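Local structure of sulfide-quinone reductase (Aquifex aeolicus, 3HYW) at residues Leu24-Leu28 / Asp331-Asn335. The protein oxidises hydrogen sulfide with the help of FAD and passes the electrons to a membrane quinone, accumulating polysulfur at its active-site cysteines. Coordinates in Å, arbitrary orientation, origin at the centre of the assembly. Numbering follows the deposited sequence.
Sequences LMPDL and DIRNN
Two helix ends can meet with their backbones well apart, chiefly through side chains, and here the nearest CA atoms, those of Leu28 and Ile332, are 9.9 Å from each other. Met25 leaves helical phi/psi just after Leu24 and opens a type I beta turn to Leu28, closed by Leu28 N on Met25 O at 3.2 Å. Opposite it, a helix finishes in a Schellman motif: Asn334, at positive phi (53/44), is C-prime, Asn335 N bonds back to Asn330 O and, inside that loop, Asn334 N to Asp331 O (3.2 Å). Met25, Leu28 and Ile332 all direct CA-to-CB toward the other segment. Met25, with chi1 and chi2 both t, stretches across so that its SD lies 3.8 Å from Ile332 CD1, which Leu28 CD2 approaches to 4.2 Å. Over this apolar contact runs Arg333, extended after an m chi1; Met25 CE covers one face of its guanidinium, 3.5 Å from Arg333 NE. Arg333 NH2 gives a weak hydrogen bond to Leu24 O (3.3 Å), a carbonyl at the helix end, and a water reinforces it, accepting from Arg333 NH1 (2.7 Å) and donating to Leu24 O (3.0 Å). Far from the flavin and quinone sites, the contact packs the link between helix 12-24, which follows the FAD-binding glycine-rich turn, and strand 29-33 of the Rossmann-type parallel sheet against the C-terminal end of helix 314-332, where Leu24 and Met25 also touch Val329.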
loop_
_atom_site.group_PDB
_atom_site.type_symbol
_atom_site.label_atom_id
_atom_site.label_comp_id
_atom_site.label_asym_id
_atom_site.label_seq_id
_atom_site.Cartn_x
_atom_site.Cartn_y
_atom_site.Cartn_z
ATOM N N LEU A 24 24.014 -16.179 -39.381
ATOM C CA LEU A 24 25.346 -16.552 -38.911
ATOM C C LEU A 24 26.090 -17.441 -39.915
ATOM O O LEU A 24 27.307 -17.310 -40.096
ATOM C CB LEU A 24 25.231 -17.280 -37.569
ATOM C CG LEU A 24 25.513 -16.575 -36.229
ATOM C CD1 LEU A 24 25.188 -15.104 -36.214
ATOM C CD2 LEU A 24 24.804 -17.292 -35.087
ATOM N N MET A 25 25.347 -18.333 -40.563
ATOM C CA MET A 25 25.925 -19.357 -41.424
ATOM C C MET A 25 25.059 -19.537 -42.673
ATOM O O MET A 25 24.137 -20.353 -42.677
ATOM C CB MET A 25 26.055 -20.668 -40.642
ATOM C CG MET A 25 27.110 -21.627 -41.153
ATOM S SD MET A 25 27.364 -22.992 -40.002
ATOM C CE MET A 25 28.498 -22.251 -38.837
ATOM N N PRO A 26 25.341 -18.754 -43.734
ATOM C CA PRO A 26 24.615 -18.831 -45.006
ATOM C C PRO A 26 24.570 -20.214 -45.659
ATOM O O PRO A 26 23.595 -20.526 -46.341
ATOM C CB PRO A 26 25.382 -17.850 -45.900
ATOM C CG PRO A 26 25.938 -16.852 -44.937
ATOM C CD PRO A 26 26.369 -17.697 -43.770
ATOM N N ASP A 27 25.600 -21.034 -45.462
ATOM C CA ASP A 27 25.644 -22.342 -46.122
ATOM C C ASP A 27 25.005 -23.480 -45.310
ATOM O O ASP A 27 24.771 -24.567 -45.835
ATOM C CB ASP A 27 27.066 -22.688 -46.603
ATOM C CG ASP A 27 27.990 -23.130 -45.478
ATOM O OD1 ASP A 27 27.837 -22.647 -44.330
ATOM O OD2 ASP A 27 28.882 -23.969 -45.759
ATOM N N LEU A 28 24.695 -23.206 -44.044
ATOM C CA LEU A 28 24.042 -24.165 -43.150
ATOM C C LEU A 28 22.710 -24.640 -43.732
ATOM O O LEU A 28 21.899 -23.821 -44.150
ATOM C CB LEU A 28 23.765 -23.493 -41.802
ATOM C CG LEU A 28 24.047 -24.171 -40.454
ATOM C CD1 LEU A 28 23.197 -23.545 -39.363
ATOM C CD2 LEU A 28 23.881 -25.676 -40.465
ATOM N N ASP A 331 30.016 -24.838 -32.172
ATOM C CA ASP A 331 30.313 -26.267 -32.160
ATOM C C ASP A 331 30.792 -26.722 -33.538
ATOM O O ASP A 331 31.821 -27.400 -33.647
ATOM C CB ASP A 331 29.117 -27.100 -31.705
ATOM C CG ASP A 331 29.485 -28.553 -31.486
ATOM O OD1 ASP A 331 30.140 -28.853 -30.464
ATOM O OD2 ASP A 331 29.140 -29.393 -32.344
ATOM N N ILE A 332 30.054 -26.327 -34.581
ATOM C CA ILE A 332 30.409 -26.631 -35.975
ATOM C C ILE A 332 31.828 -26.161 -36.314
ATOM O O ILE A 332 32.594 -26.880 -36.966
ATOM C CB ILE A 332 29.395 -25.993 -36.975
ATOM C CG1 ILE A 332 28.015 -26.639 -36.829
ATOM C CG2 ILE A 332 29.909 -26.092 -38.441
ATOM C CD1 ILE A 332 26.906 -25.953 -37.609
ATOM N N ARG A 333 32.170 -24.959 -35.857
ATOM C CA ARG A 333 33.441 -24.323 -36.196
ATOM C C ARG A 333 34.582 -24.658 -35.229
ATOM O O ARG A 333 35.667 -24.091 -35.338
ATOM C CB ARG A 333 33.252 -22.805 -36.296
ATOM C CG ARG A 333 32.447 -22.365 -37.512
ATOM C CD ARG A 333 32.151 -20.887 -37.478
ATOM N NE ARG A 333 31.452 -20.454 -38.687
ATOM C CZ ARG A 333 30.756 -19.326 -38.793
ATOM N NH1 ARG A 333 30.652 -18.494 -37.759
ATOM N NH2 ARG A 333 30.154 -19.031 -39.937
ATOM N N ASN A 334 34.338 -25.587 -34.303
ATOM C CA ASN A 334 35.291 -25.937 -33.237
ATOM C C ASN A 334 35.756 -24.713 -32.444
ATOM O O ASN A 334 36.945 -24.546 -32.152
ATOM C CB ASN A 334 36.478 -26.765 -33.772
ATOM C CG ASN A 334 37.253 -27.480 -32.661
ATOM O OD1 ASN A 334 36.725 -27.741 -31.573
ATOM N ND2 ASN A 334 38.515 -27.811 -32.941
ATOM N N ASN A 335 34.794 -23.854 -32.116
ATOM C CA ASN A 335 35.004 -22.728 -31.224
ATOM C C ASN A 335 34.444 -23.108 -29.850
ATOM O O ASN A 335 33.247 -23.337 -29.724
ATOM C CB ASN A 335 34.294 -21.490 -31.786
ATOM C CG ASN A 335 34.620 -20.214 -31.024
ATOM O OD1 ASN A 335 34.911 -20.235 -29.825
ATOM N ND2 ASN A 335 34.551 -19.086 -31.722
HETATM O O HOH W 1 29.026 -16.287 -37.890
#